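Local structure of glycerol-3-phosphate dehydrogenase [NAD(+)] 1 (4FGW) at residues Q269-G280 with Y292-I303. The protein catalyses the NAD-dependent interconversion of dihydroxyacetone phosphate and glycerol 3-phosphate, and so drives glycerol accumulation in yeast under hyperosmotic stress. Numbering follows the deposited sequence.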
loop_
_atom_site.group_PDB
_atom_site.type_symbol
_atom_site.label_atom_id
_atom_site.label_comp_id
_atom_site.label_asym_id
_atom_site.label_seq_id
_atom_site.Cartn_x
_atom_site.Cartn_y
_atom_site.Cartn_z
ATOM N N GLN A 269 0.525 -7.526 -2.628
ATOM C CA GLN A 269 0.349 -6.621 -1.491
ATOM C C GLN A 269 -1.130 -6.326 -1.263
ATOM O O GLN A 269 -1.581 -6.334 -0.118
ATOM C CB GLN A 269 1.143 -5.328 -1.687
ATOM C CG GLN A 269 2.629 -5.537 -1.438
ATOM C CD GLN A 269 3.481 -4.362 -1.822
ATOM O OE1 GLN A 269 4.213 -4.403 -2.808
ATOM N NE2 GLN A 269 3.451 -3.317 -1.022
ATOM N N ARG A 270 -1.897 -6.143 -2.350
ATOM C CA ARG A 270 -3.339 -5.896 -2.289
ATOM C C ARG A 270 -4.067 -7.127 -1.750
ATOM O O ARG A 270 -4.911 -7.000 -0.856
ATOM C CB ARG A 270 -3.878 -5.516 -3.673
ATOM C CG ARG A 270 -5.367 -5.202 -3.680
ATOM C CD ARG A 270 -5.955 -5.317 -5.062
ATOM N NE ARG A 270 -5.993 -6.688 -5.577
ATOM C CZ ARG A 270 -6.974 -7.554 -5.348
ATOM N NH1 ARG A 270 -7.994 -7.222 -4.569
ATOM N NH2 ARG A 270 -6.937 -8.762 -5.884
ATOM N N VAL A 271 -3.734 -8.315 -2.289
ATOM C CA VAL A 271 -4.327 -9.580 -1.870
ATOM C C VAL A 271 -3.950 -9.846 -0.404
ATOM O O VAL A 271 -4.819 -10.199 0.397
ATOM C CB VAL A 271 -3.971 -10.743 -2.847
ATOM C CG1 VAL A 271 -4.350 -12.109 -2.273
ATOM C CG2 VAL A 271 -4.631 -10.542 -4.208
ATOM N N GLY A 272 -2.679 -9.622 -0.077
ATOM C CA GLY A 272 -2.116 -9.776 1.260
ATOM C C GLY A 272 -2.786 -8.903 2.294
ATOM O O GLY A 272 -3.208 -9.412 3.334
ATOM N N LEU A 273 -2.955 -7.596 1.988
ATOM C CA LEU A 273 -3.677 -6.659 2.861
ATOM C C LEU A 273 -5.087 -7.178 3.164
ATOM O O LEU A 273 -5.492 -7.166 4.324
ATOM C CB LEU A 273 -3.728 -5.226 2.278
ATOM C CG LEU A 273 -4.356 -4.132 3.175
ATOM C CD1 LEU A 273 -3.547 -3.905 4.467
ATOM C CD2 LEU A 273 -4.532 -2.844 2.413
ATOM N N GLY A 274 -5.784 -7.674 2.137
ATOM C CA GLY A 274 -7.124 -8.244 2.274
ATOM C C GLY A 274 -7.142 -9.439 3.206
ATOM O O GLY A 274 -8.055 -9.572 4.023
ATOM N N GLU A 275 -6.099 -10.289 3.129
ATOM C CA GLU A 275 -5.965 -11.475 3.975
ATOM C C GLU A 275 -5.618 -11.147 5.424
ATOM O O GLU A 275 -6.078 -11.838 6.318
ATOM C CB GLU A 275 -5.032 -12.513 3.350
ATOM C CG GLU A 275 -5.728 -13.265 2.231
ATOM C CD GLU A 275 -5.002 -14.443 1.625
ATOM O OE1 GLU A 275 -5.329 -14.796 0.470
ATOM O OE2 GLU A 275 -4.125 -15.025 2.303
ATOM N N ILE A 276 -4.865 -10.056 5.653
ATOM C CA ILE A 276 -4.517 -9.544 6.985
ATOM C C ILE A 276 -5.801 -9.012 7.654
ATOM O O ILE A 276 -6.050 -9.322 8.815
ATOM C CB ILE A 276 -3.374 -8.483 6.911
ATOM C CG1 ILE A 276 -2.055 -9.131 6.394
ATOM C CG2 ILE A 276 -3.157 -7.806 8.280
ATOM C CD1 ILE A 276 -0.875 -8.157 6.058
ATOM N N ILE A 277 -6.630 -8.252 6.905
ATOM C CA ILE A 277 -7.912 -7.723 7.398
ATOM C C ILE A 277 -8.833 -8.878 7.794
ATOM O O ILE A 277 -9.376 -8.883 8.904
ATOM C CB ILE A 277 -8.580 -6.774 6.350
ATOM C CG1 ILE A 277 -7.729 -5.507 6.127
ATOM C CG2 ILE A 277 -10.028 -6.424 6.740
ATOM C CD1 ILE A 277 -7.924 -4.795 4.799
ATOM N N ARG A 278 -8.985 -9.857 6.885
ATOM C CA ARG A 278 -9.826 -11.038 7.041
ATOM C C ARG A 278 -9.403 -11.851 8.263
ATOM O O ARG A 278 -10.272 -12.273 9.021
ATOM C CB ARG A 278 -9.782 -11.884 5.758
ATOM C CG ARG A 278 -10.787 -13.036 5.705
ATOM C CD ARG A 278 -10.695 -13.808 4.399
ATOM N NE ARG A 278 -10.927 -12.943 3.238
ATOM C CZ ARG A 278 -10.222 -12.987 2.111
ATOM N NH1 ARG A 278 -9.242 -13.871 1.966
ATOM N NH2 ARG A 278 -10.498 -12.156 1.117
ATOM N N PHE A 279 -8.079 -12.035 8.468
ATOM C CA PHE A 279 -7.519 -12.767 9.602
ATOM C C PHE A 279 -7.830 -12.057 10.916
ATOM O O PHE A 279 -8.249 -12.706 11.878
ATOM C CB PHE A 279 -5.999 -12.982 9.438
ATOM C CG PHE A 279 -5.398 -13.966 10.417
ATOM C CD1 PHE A 279 -5.199 -15.292 10.058
ATOM C CD2 PHE A 279 -5.045 -13.569 11.704
ATOM C CE1 PHE A 279 -4.662 -16.205 10.971
ATOM C CE2 PHE A 279 -4.512 -14.482 12.614
ATOM C CZ PHE A 279 -4.317 -15.792 12.239
ATOM N N GLY A 280 -7.587 -10.748 10.947
ATOM C CA GLY A 280 -7.839 -9.921 12.117
ATOM C C GLY A 280 -9.278 -9.975 12.587
ATOM O O GLY A 280 -9.536 -10.264 13.752
ATOM N N TYR A 292 -6.056 -1.360 9.582
ATOM C CA TYR A 292 -5.247 -2.000 8.548
ATOM C C TYR A 292 -4.871 -1.099 7.368
ATOM O O TYR A 292 -3.741 -1.181 6.893
ATOM C CB TYR A 292 -5.916 -3.297 8.082
ATOM C CG TYR A 292 -6.186 -4.258 9.218
ATOM C CD1 TYR A 292 -5.213 -5.149 9.647
ATOM C CD2 TYR A 292 -7.414 -4.267 9.875
ATOM C CE1 TYR A 292 -5.442 -6.014 10.713
ATOM C CE2 TYR A 292 -7.660 -5.135 10.938
ATOM C CZ TYR A 292 -6.669 -6.008 11.353
ATOM O OH TYR A 292 -6.891 -6.867 12.397
ATOM N N TYR A 293 -5.791 -0.235 6.910
ATOM C CA TYR A 293 -5.510 0.658 5.783
ATOM C C TYR A 293 -5.222 2.117 6.152
ATOM O O TYR A 293 -4.681 2.836 5.322
ATOM C CB TYR A 293 -6.584 0.538 4.686
ATOM C CG TYR A 293 -7.953 1.053 5.074
ATOM C CD1 TYR A 293 -8.895 0.214 5.657
ATOM C CD2 TYR A 293 -8.329 2.369 4.806
ATOM C CE1 TYR A 293 -10.166 0.677 5.991
ATOM C CE2 TYR A 293 -9.592 2.847 5.152
ATOM C CZ TYR A 293 -10.511 1.994 5.736
ATOM O OH TYR A 293 -11.760 2.455 6.070
ATOM N N GLN A 294 -5.571 2.556 7.380
ATOM C CA GLN A 294 -5.347 3.940 7.832
ATOM C C GLN A 294 -4.065 4.132 8.624
ATOM O O GLN A 294 -3.575 5.258 8.696
ATOM C CB GLN A 294 -6.505 4.433 8.713
ATOM C CG GLN A 294 -7.852 4.557 8.014
ATOM C CD GLN A 294 -8.934 5.165 8.880
ATOM O OE1 GLN A 294 -9.951 5.637 8.376
ATOM N NE2 GLN A 294 -8.765 5.163 10.198
ATOM N N GLU A 295 -3.552 3.062 9.275
ATOM C CA GLU A 295 -2.407 3.177 10.180
ATOM C C GLU A 295 -1.066 2.671 9.667
ATOM O O GLU A 295 -1.012 1.798 8.789
ATOM C CB GLU A 295 -2.743 2.583 11.574
ATOM C CG GLU A 295 -4.048 3.085 12.196
ATOM C CD GLU A 295 -4.185 4.576 12.442
ATOM O OE1 GLU A 295 -3.149 5.251 12.627
ATOM O OE2 GLU A 295 -5.334 5.069 12.480
ATOM N N SER A 296 0.023 3.233 10.246
ATOM C CA SER A 296 1.409 2.880 9.946
ATOM C C SER A 296 1.647 1.386 10.158
ATOM O O SER A 296 2.293 0.739 9.338
ATOM C CB SER A 296 2.369 3.701 10.803
ATOM O OG SER A 296 3.718 3.440 10.443
ATOM N N ALA A 297 1.084 0.845 11.248
ATOM C CA ALA A 297 1.167 -0.561 11.632
ATOM C C ALA A 297 0.594 -1.483 10.552
ATOM O O ALA A 297 1.098 -2.589 10.380
ATOM C CB ALA A 297 0.425 -0.769 12.930
ATOM N N GLY A 298 -0.420 -0.999 9.829
ATOM C CA GLY A 298 -1.084 -1.723 8.757
ATOM C C GLY A 298 -0.390 -1.593 7.421
ATOM O O GLY A 298 0.729 -2.083 7.257
ATOM N N VAL A 299 -1.063 -0.916 6.470
ATOM C CA VAL A 299 -0.637 -0.687 5.086
ATOM C C VAL A 299 0.833 -0.222 4.910
ATOM O O VAL A 299 1.557 -0.798 4.086
ATOM C CB VAL A 299 -1.673 0.183 4.305
ATOM C CG1 VAL A 299 -1.670 1.646 4.765
ATOM C CG2 VAL A 299 -1.457 0.089 2.796
ATOM N N ALA A 300 1.271 0.793 5.686
ATOM C CA ALA A 300 2.635 1.337 5.584
ATOM C C ALA A 300 3.692 0.281 5.946
ATOM O O ALA A 300 4.678 0.121 5.214
ATOM C CB ALA A 300 2.788 2.575 6.461
ATOM N N ASP A 301 3.447 -0.492 7.020
ATOM C CA ASP A 301 4.379 -1.540 7.416
ATOM C C ASP A 301 4.455 -2.652 6.381
ATOM O O ASP A 301 5.541 -3.175 6.118
ATOM C CB ASP A 301 4.097 -2.063 8.825
ATOM C CG ASP A 301 5.343 -2.565 9.524
ATOM O OD1 ASP A 301 6.441 -2.400 8.968
ATOM O OD2 ASP A 301 5.217 -3.123 10.628
ATOM N N LEU A 302 3.314 -2.961 5.747
ATOM C CA LEU A 302 3.243 -3.934 4.660
ATOM C C LEU A 302 4.074 -3.439 3.451
ATOM O O LEU A 302 4.892 -4.188 2.924
ATOM C CB LEU A 302 1.773 -4.162 4.259
ATOM C CG LEU A 302 1.512 -5.189 3.149
ATOM C CD1 LEU A 302 1.851 -6.610 3.617
ATOM C CD2 LEU A 302 0.082 -5.114 2.662
ATOM N N ILE A 303 3.863 -2.170 3.035
ATOM C CA ILE A 303 4.568 -1.551 1.912
ATOM C C ILE A 303 6.090 -1.603 2.098
ATOM O O ILE A 303 6.783 -2.120 1.226
ATOM C CB ILE A 303 4.028 -0.119 1.588
ATOM C CG1 ILE A 303 2.588 -0.197 1.033
ATOM C CG2 ILE A 303 4.962 0.625 0.591
ATOM C CD1 ILE A 303 1.808 1.165 0.975
HETATM O O HOH W 1 6.114 -2.367 -1.244
#
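Tyr292 lies along the flank of helix 261-283: CB and the root of its ring meet Ile277, the CD1 edge meets Ile276, and the hydroxyl meets Gly280. CB touches Ile277 CG1 at 3.5 Å, the two side chains running past one another in opposite senses. With CG turned anti to its own carbonyl carbon (chi1 -56°), the ring is laid against the helix. CD1 touches Ile276 CG2 at 3.6 Å. Ile277 CA sits over the ring face, 4.2 Å from the centroid and 5° off the normal, a nearly ideal CH-pi contact. At the tip, OH closes to 3.2 Å from Gly280 CA, where any side chain would collide with it; the hydroxyl hydrogen-bonds to Ser287 in the connection between the segments. Cutting this residue back to an alanine is likely to open a gap beside Ile276 and Ile277 and leave Ser287 without its phenolic partner. In the all-helical C-terminal domain of this dehydrogenase family, helix 261-283 packs against the pair 289-294 and 296-307, which follow it in the chain and are interrupted at Glu295; segments 269-280 and 296-303 run roughly antiparallel, at 151°. Further along, Leu302 spreads its two methyls, CD2 packing on Leu273 CB at 3.8 Å and CD1 on Ile276 CD1, while its side chain also lies close to Lys245, probably the catalytic proton acceptor. Leu273 CD1 reaches back to Tyr292 O, a carbonyl already engaged by Val299 N across the break between the short helices. Beyond the leucines, the Gln269 side chain crosses that of Ile303 at about a right angle, and NE2 bonds weakly to a water that donates to Ile303 O at 2.6 Å.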